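Type IV pilin protein (Neisseria meningitidis, PDB 5V0M) is a non-core minor pilin of meningococcal type IV pili, probably taking part in pilus-dependent adhesion. Local coordinates at residues R5-L9 / T69-C75; K45-T50 / L61-N66. All coordinates share one frame. Residue numbers count along the deposited sequence, not the author numbering.

Interaction 1: residues R5-L9 / T69-C75; sequences RRVRL and TNDGETC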
ATOM      1  N   ARG A   5       5.242  -4.264 -15.207  1.00  6.99           N
ATOM      2  CA  ARG A   5       4.823  -4.737 -13.887  1.00  9.23           C
ATOM      3  C   ARG A   5       5.932  -4.538 -12.864  1.00  7.48           C
ATOM      4  O   ARG A   5       5.669  -4.127 -11.725  1.00  7.32           O
ATOM      5  CB  ARG A   5       4.374  -6.205 -13.886  1.00 11.09           C
ATOM      6  CG  ARG A   5       3.142  -6.514 -14.728  1.00  8.53           C
ATOM      7  CD  ARG A   5       2.694  -7.942 -14.547  1.00  7.71           C
ATOM      8  NE  ARG A   5       2.250  -8.158 -13.169  1.00  9.29           N
ATOM      9  CZ  ARG A   5       2.607  -9.191 -12.420  1.00  8.51           C
ATOM     10  NH1 ARG A   5       3.404 -10.121 -12.882  1.00 10.83           N
ATOM     11  NH2 ARG A   5       2.161  -9.312 -11.196  1.00  7.96           N
ATOM     12  N   ARG A   6       7.175  -4.816 -13.239  1.00  6.90           N
ATOM     13  CA  ARG A   6       8.266  -4.596 -12.302  1.00  6.65           C
ATOM     14  C   ARG A   6       8.320  -3.143 -11.881  1.00  7.97           C
ATOM     15  O   ARG A   6       8.421  -2.851 -10.686  1.00  6.27           O
ATOM     16  CB  ARG A   6       9.599  -5.009 -12.899  1.00  6.96           C
ATOM     17  CG  ARG A   6       9.711  -6.496 -13.156  1.00  8.00           C
ATOM     18  CD  ARG A   6      11.133  -6.922 -13.569  1.00  7.84           C
ATOM     19  NE  ARG A   6      11.572  -6.484 -14.895  1.00 10.54           N
ATOM     20  CZ  ARG A   6      11.292  -7.130 -16.024  1.00 10.24           C
ATOM     21  NH1 ARG A   6      10.592  -8.252 -15.995  1.00 11.90           N
ATOM     22  NH2 ARG A   6      11.742  -6.680 -17.192  1.00 12.22           N
ATOM     23  N   VAL A   7       8.234  -2.207 -12.834  1.00  5.94           N
ATOM     24  CA  VAL A   7       8.279  -0.783 -12.490  1.00  5.23           C
ATOM     25  C   VAL A   7       7.113  -0.404 -11.583  1.00  4.00           C
ATOM     26  O   VAL A   7       7.293   0.247 -10.545  1.00  5.49           O
ATOM     27  CB  VAL A   7       8.296   0.084 -13.765  1.00  6.00           C
ATOM     28  CG1 VAL A   7       8.127   1.549 -13.426  1.00  6.72           C
ATOM     29  CG2 VAL A   7       9.569  -0.146 -14.556  1.00  6.60           C
ATOM     30  N   ARG A   8       5.900  -0.797 -11.971  1.00  4.31           N
ATOM     31  CA  ARG A   8       4.724  -0.336 -11.243  1.00  5.75           C
ATOM     32  C   ARG A   8       4.700  -0.909  -9.835  1.00  5.24           C
ATOM     33  O   ARG A   8       4.322  -0.207  -8.885  1.00  5.88           O
ATOM     34  CB  ARG A   8       3.468  -0.677 -12.035  1.00  5.96           C
ATOM     35  CG  ARG A   8       3.372   0.135 -13.309  1.00  7.52           C
ATOM     36  CD  ARG A   8       2.215  -0.335 -14.154  1.00 10.35           C
ATOM     37  NE  ARG A   8       2.161   0.422 -15.403  1.00  9.10           N
ATOM     38  CZ  ARG A   8       1.225   0.290 -16.326  1.00 13.20           C
ATOM     39  NH1 ARG A   8       0.230  -0.557 -16.155  1.00 12.27           N
ATOM     40  NH2 ARG A   8       1.264   1.047 -17.413  1.00 14.09           N
ATOM     41  N   LEU A   9       5.095  -2.168  -9.671  1.00  5.70           N
ATOM     42  CA  LEU A   9       5.147  -2.750  -8.333  1.00  7.35           C
ATOM     43  C   LEU A   9       6.237  -2.126  -7.491  1.00  5.94           C
ATOM     44  O   LEU A   9       6.041  -1.947  -6.278  1.00  8.93           O
ATOM     45  CB  LEU A   9       5.286  -4.263  -8.406  1.00  7.02           C
ATOM     46  CG  LEU A   9       4.016  -5.003  -8.819  1.00  7.28           C
ATOM     47  CD1 LEU A   9       4.319  -6.390  -9.337  1.00 10.10           C
ATOM     48  CD2 LEU A   9       3.027  -5.024  -7.659  1.00 11.19           C
ATOM     49  N   THR A  69      -6.103   1.646 -15.446  1.00  5.86           N
ATOM     50  CA  THR A  69      -4.753   1.922 -15.920  1.00  6.18           C
ATOM     51  C   THR A  69      -3.834   0.715 -15.824  1.00  7.20           C
ATOM     52  O   THR A  69      -2.735   0.738 -16.399  1.00  8.14           O
ATOM     53  CB  THR A  69      -4.133   3.005 -15.049  1.00  5.84           C
ATOM     54  OG1 THR A  69      -4.156   2.534 -13.704  1.00  7.10           O
ATOM     55  CG2 THR A  69      -4.847   4.349 -15.163  1.00  8.41           C
ATOM     56  N   ASN A  70      -4.218  -0.302 -15.062  1.00  6.42           N
ATOM     57  CA  ASN A  70      -3.345  -1.413 -14.717  1.00  6.64           C
ATOM     58  C   ASN A  70      -4.071  -2.734 -14.885  1.00  7.86           C
ATOM     59  O   ASN A  70      -3.879  -3.663 -14.112  1.00  8.65           O
ATOM     60  CB  ASN A  70      -2.847  -1.237 -13.292  1.00  6.90           C
ATOM     61  CG  ASN A  70      -1.508  -1.902 -13.036  1.00  6.39           C
ATOM     62  OD1 ASN A  70      -0.807  -2.326 -13.947  1.00  8.18           O
ATOM     63  ND2 ASN A  70      -1.151  -1.987 -11.769  1.00  8.62           N
ATOM     64  N   ASP A  71      -4.868  -2.866 -15.938  1.00  9.21           N
ATOM     65  CA  ASP A  71      -5.668  -4.071 -16.114  1.00 10.75           C
ATOM     66  C   ASP A  71      -4.737  -5.248 -16.363  1.00  9.50           C
ATOM     67  O   ASP A  71      -3.700  -5.123 -17.014  1.00 14.37           O
ATOM     68  CB  ASP A  71      -6.639  -3.910 -17.293  1.00 10.71           C
ATOM     69  CG  ASP A  71      -7.827  -4.864 -17.220  1.00 25.50           C
ATOM     70  OD1 ASP A  71      -8.473  -5.047 -18.269  1.00 19.82           O
ATOM     71  OD2 ASP A  71      -8.132  -5.417 -16.138  1.00 17.76           O
ATOM     72  N   GLY A  72      -5.085  -6.394 -15.816  1.00 12.72           N
ATOM     73  CA  GLY A  72      -4.200  -7.528 -15.854  1.00 13.58           C
ATOM     74  C   GLY A  72      -3.351  -7.704 -14.602  1.00 13.33           C
ATOM     75  O   GLY A  72      -2.978  -8.840 -14.288  1.00 24.95           O
ATOM     76  N   GLU A  73      -3.029  -6.618 -13.881  1.00  9.96           N
ATOM     77  CA  GLU A  73      -2.335  -6.757 -12.597  1.00 11.13           C
ATOM     78  C   GLU A  73      -3.309  -7.282 -11.563  1.00  9.35           C
ATOM     79  O   GLU A  73      -4.390  -6.718 -11.381  1.00  9.50           O
ATOM     80  CB  GLU A  73      -1.801  -5.411 -12.109  1.00  8.81           C
ATOM     81  CG  GLU A  73      -1.034  -5.489 -10.796  1.00  7.96           C
ATOM     82  CD  GLU A  73       0.166  -6.392 -10.900  1.00 10.22           C
ATOM     83  OE1 GLU A  73       1.158  -6.031 -11.578  1.00 12.63           O
ATOM     84  OE2 GLU A  73       0.103  -7.511 -10.351  1.00  8.44           O
ATOM     85  N   THR A  74      -2.916  -8.353 -10.874  1.00  7.42           N
ATOM     86  CA  THR A  74      -3.716  -8.878  -9.780  1.00  8.45           C
ATOM     87  C   THR A  74      -3.038  -8.789  -8.425  1.00  7.80           C
ATOM     88  O   THR A  74      -3.658  -9.134  -7.413  1.00  8.16           O
ATOM     89  CB  THR A  74      -4.154 -10.334 -10.034  1.00  8.78           C
ATOM     90  OG1 THR A  74      -3.072 -11.238  -9.814  1.00  8.42           O
ATOM     91  CG2 THR A  74      -4.730 -10.522 -11.428  1.00 12.64           C
ATOM     92  N   CYS A  75      -1.797  -8.355  -8.361  1.00  5.78           N
ATOM     93  CA  CYS A  75      -1.107  -8.333  -7.083  1.00  6.00           C
ATOM     94  C   CYS A  75      -1.650  -7.244  -6.184  1.00  6.34           C
ATOM     95  O   CYS A  75      -1.708  -6.063  -6.557  1.00  8.70           O
ATOM     96  CB  CYS A  75       0.390  -8.153  -7.275  1.00  6.90           C
ATOM     97  SG  CYS A  75       1.149  -9.631  -8.021  1.00  8.76           S
TER
HETATM   98  O   HOH W   1      -1.467  -1.083 -18.338  1.00 19.58           O
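Residues 5-9 form about one turn near the start of helix 3-30. Residues 69-75 belong to the loop between strands 59-65 and 76-80 and make no regular helix or strand of their own. The backbones stay well apart, from 7.5 Å between the CA atoms of Arg5 and Glu73 to 8.9 Å between those of Arg8 and Asn70, so side chains bridge the gap. A type II beta turn from Asn70 to Glu73, with Gly72 at a positive phi, reverses the loop.

Arg5 and Glu73 form a two-pronged salt bridge: Arg5 NE donates to Glu73 OE1 at 2.9 Å and Arg5 NH2 to Glu73 OE2 at 2.9 Å. Arg5 NH2 also bonds Ser93 O. Glu73 OE2 accepts the backbone N of Cys75 as well, at 2.9 Å. Arg8 NH1 donates to Asn70 OD1 at 3.0 Å, and water 1 links it to Thr69 O. The Arg8 guanidinium makes a cation-pi contact with Tyr46. Leu9 adds apolar packing, with its CD2 4.1 Å from Cys75 CB.

Cys75 forms the disulfide with Cys94, and Arg5 NH2 lies 3.3 Å from Cys75 SG. Arg5 holds the N-terminal helix of the pilin fold to the end of the loop beside this disulfide, and Arg8 holds it to Asn70 and, through water 1, Thr69. Charge pairing and hydrogen bonds dominate this join, with buried Glu73 matched by Arg5.

Interaction 2: residues K45-T50 / L61-N66; sequences KYFNVT and LQADPN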
ATOM      1  N   LYS A  45      -1.129   6.135  -9.623  1.00  8.92           N
ATOM      2  CA  LYS A  45      -1.873   6.048 -10.871  1.00 10.56           C
ATOM      3  C   LYS A  45      -2.393   4.634 -11.132  1.00  5.72           C
ATOM      4  O   LYS A  45      -3.411   4.456 -11.797  1.00  7.45           O
ATOM      5  CB  LYS A  45      -0.918   6.459 -12.013  1.00 16.76           C
ATOM      6  CG  LYS A  45      -1.522   6.888 -13.301  1.00 32.13           C
ATOM      7  CD  LYS A  45      -0.558   7.816 -14.112  1.00 14.43           C
ATOM      8  CE  LYS A  45       0.830   7.248 -14.351  1.00 19.51           C
ATOM      9  NZ  LYS A  45       1.490   7.912 -15.525  1.00 23.57           N
ATOM     10  N   TYR A  46      -1.685   3.623 -10.636  1.00  6.03           N
ATOM     11  CA  TYR A  46      -1.873   2.226 -10.999  1.00  5.33           C
ATOM     12  C   TYR A  46      -2.465   1.372  -9.893  1.00  4.39           C
ATOM     13  O   TYR A  46      -2.802   0.204 -10.154  1.00  5.68           O
ATOM     14  CB  TYR A  46      -0.511   1.646 -11.409  1.00  4.69           C
ATOM     15  CG  TYR A  46       0.042   2.354 -12.622  1.00  6.17           C
ATOM     16  CD1 TYR A  46      -0.641   2.328 -13.837  1.00  7.86           C
ATOM     17  CD2 TYR A  46       1.226   3.065 -12.548  1.00  7.45           C
ATOM     18  CE1 TYR A  46      -0.141   2.970 -14.946  1.00  8.50           C
ATOM     19  CE2 TYR A  46       1.736   3.720 -13.676  1.00 10.34           C
ATOM     20  CZ  TYR A  46       1.030   3.681 -14.842  1.00  7.64           C
ATOM     21  OH  TYR A  46       1.552   4.310 -15.972  1.00 14.05           O
ATOM     22  N   PHE A  47      -2.580   1.908  -8.671  1.00  4.85           N
ATOM     23  CA  PHE A  47      -3.078   1.186  -7.510  1.00  5.36           C
ATOM     24  C   PHE A  47      -3.849   2.152  -6.625  1.00  6.83           C
ATOM     25  O   PHE A  47      -3.386   3.270  -6.356  1.00  7.68           O
ATOM     26  CB  PHE A  47      -1.949   0.604  -6.644  1.00  5.84           C
ATOM     27  CG  PHE A  47      -1.150  -0.485  -7.298  1.00  5.96           C
ATOM     28  CD1 PHE A  47      -1.412  -1.828  -7.034  1.00  6.81           C
ATOM     29  CD2 PHE A  47      -0.119  -0.162  -8.145  1.00  4.95           C
ATOM     30  CE1 PHE A  47      -0.663  -2.832  -7.636  1.00  6.19           C
ATOM     31  CE2 PHE A  47       0.613  -1.161  -8.749  1.00  6.43           C
ATOM     32  CZ  PHE A  47       0.335  -2.499  -8.497  1.00  6.27           C
ATOM     33  N   ASN A  48      -4.996   1.679  -6.140  1.00  5.28           N
ATOM     34  CA  ASN A  48      -5.814   2.403  -5.172  1.00  8.44           C
ATOM     35  C   ASN A  48      -5.356   2.028  -3.766  1.00  5.19           C
ATOM     36  O   ASN A  48      -5.306   0.839  -3.425  1.00  6.72           O
ATOM     37  CB  ASN A  48      -7.270   1.999  -5.384  1.00  8.49           C
ATOM     38  CG  ASN A  48      -7.823   2.467  -6.694  1.00 10.16           C
ATOM     39  OD1 ASN A  48      -7.484   3.551  -7.165  1.00 15.20           O
ATOM     40  ND2 ASN A  48      -8.685   1.657  -7.295  1.00 12.56           N
ATOM     41  N   VAL A  49      -4.978   3.019  -2.965  1.00  7.06           N
ATOM     42  CA  VAL A  49      -4.441   2.782  -1.630  1.00  7.48           C
ATOM     43  C   VAL A  49      -5.510   3.074  -0.588  1.00  7.85           C
ATOM     44  O   VAL A  49      -6.105   4.159  -0.587  1.00  9.51           O
ATOM     45  CB  VAL A  49      -3.176   3.630  -1.398  1.00  7.86           C
ATOM     46  CG1 VAL A  49      -2.664   3.466   0.010  1.00 10.01           C
ATOM     47  CG2 VAL A  49      -2.091   3.263  -2.421  1.00 11.72           C
ATOM     48  N   THR A  50      -5.723   2.128   0.325  1.00  6.16           N
ATOM     49  CA  THR A  50      -6.689   2.272   1.403  1.00  6.90           C
ATOM     50  C   THR A  50      -6.067   1.758   2.688  1.00  8.66           C
ATOM     51  O   THR A  50      -5.020   1.111   2.682  1.00  8.75           O
ATOM     52  CB  THR A  50      -7.941   1.456   1.087  1.00  8.35           C
ATOM     53  OG1 THR A  50      -7.564   0.086   0.900  1.00 10.76           O
ATOM     54  CG2 THR A  50      -8.639   1.975  -0.161  1.00 13.00           C
ATOM     55  N   LEU A  61      -1.996  -0.799   5.499  1.00  7.72           N
ATOM     56  CA  LEU A  61      -2.282  -0.187   4.216  1.00  6.50           C
ATOM     57  C   LEU A  61      -2.409  -1.265   3.165  1.00  8.13           C
ATOM     58  O   LEU A  61      -1.675  -2.258   3.185  1.00  7.64           O
ATOM     59  CB  LEU A  61      -1.114   0.709   3.833  1.00  8.31           C
ATOM     60  CG  LEU A  61      -1.005   1.976   4.661  1.00  9.54           C
ATOM     61  CD1 LEU A  61       0.414   2.519   4.705  1.00  9.85           C
ATOM     62  CD2 LEU A  61      -1.974   3.002   4.101  1.00  9.20           C
ATOM     63  N   GLN A  62      -3.310  -1.055   2.210  1.00  6.48           N
ATOM     64  CA  GLN A  62      -3.489  -1.985   1.104  1.00  5.87           C
ATOM     65  C   GLN A  62      -3.555  -1.251  -0.220  1.00  7.79           C
ATOM     66  O   GLN A  62      -4.284  -0.263  -0.357  1.00  7.63           O
ATOM     67  CB  GLN A  62      -4.776  -2.788   1.299  1.00  6.71           C
ATOM     68  CG  GLN A  62      -5.068  -3.841   0.227  1.00  8.78           C
ATOM     69  CD  GLN A  62      -6.186  -4.777   0.639  1.00 12.87           C
ATOM     70  OE1 GLN A  62      -6.096  -5.474   1.659  1.00 16.31           O
ATOM     71  NE2 GLN A  62      -7.257  -4.782  -0.128  1.00 15.89           N
ATOM     72  N   ALA A  63      -2.814  -1.754  -1.207  1.00  7.11           N
ATOM     73  CA  ALA A  63      -2.800  -1.246  -2.579  1.00  6.57           C
ATOM     74  C   ALA A  63      -3.451  -2.292  -3.469  1.00  6.67           C
ATOM     75  O   ALA A  63      -2.907  -3.392  -3.646  1.00  8.44           O
ATOM     76  CB  ALA A  63      -1.369  -0.976  -3.030  1.00  7.53           C
ATOM     77  N   ASP A  64      -4.638  -1.957  -4.030  1.00  4.73           N
ATOM     78  CA  ASP A  64      -5.344  -2.814  -4.960  1.00  6.05           C
ATOM     79  C   ASP A  64      -5.134  -2.284  -6.368  1.00  7.33           C
ATOM     80  O   ASP A  64      -5.247  -1.068  -6.585  1.00  6.53           O
ATOM     81  CB  ASP A  64      -6.845  -2.813  -4.658  1.00  7.75           C
ATOM     82  CG  ASP A  64      -7.200  -3.635  -3.419  1.00 10.01           C
ATOM     83  OD1 ASP A  64      -7.350  -4.870  -3.574  1.00 12.71           O
ATOM     84  OD2 ASP A  64      -7.296  -3.060  -2.321  1.00 14.32           O
ATOM     85  N   PRO A  65      -4.843  -3.127  -7.352  1.00  6.09           N
ATOM     86  CA  PRO A  65      -4.603  -2.627  -8.706  1.00  6.66           C
ATOM     87  C   PRO A  65      -5.812  -1.906  -9.283  1.00  6.45           C
ATOM     88  O   PRO A  65      -6.962  -2.308  -9.110  1.00  8.55           O
ATOM     89  CB  PRO A  65      -4.242  -3.888  -9.514  1.00  7.57           C
ATOM     90  CG  PRO A  65      -4.610  -5.031  -8.680  1.00 13.37           C
ATOM     91  CD  PRO A  65      -4.637  -4.572  -7.257  1.00  6.78           C
ATOM     92  N   ASN A  66      -5.523  -0.843 -10.013  1.00  6.67           N
ATOM     93  CA  ASN A  66      -6.564  -0.064 -10.661  1.00  7.27           C
ATOM     94  C   ASN A  66      -6.794  -0.651 -12.047  1.00  6.68           C
ATOM     95  O   ASN A  66      -5.895  -0.576 -12.882  1.00  6.69           O
ATOM     96  CB  ASN A  66      -6.086   1.369 -10.775  1.00  7.35           C
ATOM     97  CG  ASN A  66      -7.077   2.262 -11.429  1.00 10.87           C
ATOM     98  OD1 ASN A  66      -7.822   1.846 -12.312  1.00 14.18           O
ATOM     99  ND2 ASN A  66      -7.063   3.525 -11.034  1.00 14.22           N
TER
HETATM  100  O   HOH W   2      -7.229  -0.431  -1.792  1.00 11.47           O
HETATM  101  O   HOH W   3      -5.379   4.308  -8.687  1.00 13.77           O
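Strands 47-54 and 59-65 form an antiparallel beta hairpin, and this contact covers part of their pairing. Lys45 lies at the edge, with its CB directed away from residues 61-66. Tyr46 O accepts the backbone N of Asn66 at 2.9 Å, a bond just before the first strand begins.

Phe47 pairs with Pro65 at a non-hydrogen-bonded site. Its CB lies 4.0 Å from Ala63 CB, and its CE1 lies 4.2 Å from Pro65 CB. Asn48 pairs with Asp64 through two backbone bonds, Asn48 N to Asp64 O at 2.8 Å and Asp64 N to Asn48 O at 2.9 Å. Water 3 joins Asn48 OD1 to Asn66 ND2, while Asn66 OD1 bonds Thr68.

Val49 is opposite Ala63, again non-hydrogen-bonded. Its CG2 is 4.3 Å from Ala63 CB, and its CG1 is 4.2 Å from Leu61 CD2. Thr50 and Gln62 form the next hydrogen-bonded pair, the last within these two segments; both strands extend beyond it toward the hairpin turn. Thr50 N donates to Gln62 O at 2.9 Å, and Gln62 N to Thr50 O at 2.8 Å. Water 2 sits among Asn48 O, Thr50 OG1 and Asp64 OD2, and Asp64 OD2 also accepts Gln62 NE2 at 2.8 Å.

The two faces differ in chemistry. Phe47, Val49 and Ala63 pack toward helix 3-30, where Phe47 meets Leu9 and Val12. Asn48, Thr50, Gln62 and Asp64 give a polar, hydrated face. This fits the pilin fold, in which an antiparallel sheet packs one apolar face on the N-terminal helix.

Overall arrangement
Interaction 2 is nested along the chain inside the loop closed by interaction 1, and their centres lie about 10 Å apart. Interaction 2 is nearer the middle of the chain, about 6 Å from its centre against 13 Å. It is built on a regular backbone ladder, whereas interaction 1 relies on side chains reaching from a helix to a loop. Both are only partly buried. The two meet directly: Thr69 and Asn70 bond the carbonyls of Lys45 and Tyr46, the Tyr46 ring receives Arg8, and Leu9 touches Phe47. Helix 3-30 is therefore common ground, packed against the sheet's apolar face and tied by the Arg5-Glu73 salt bridge to the loop that leads into Cys75.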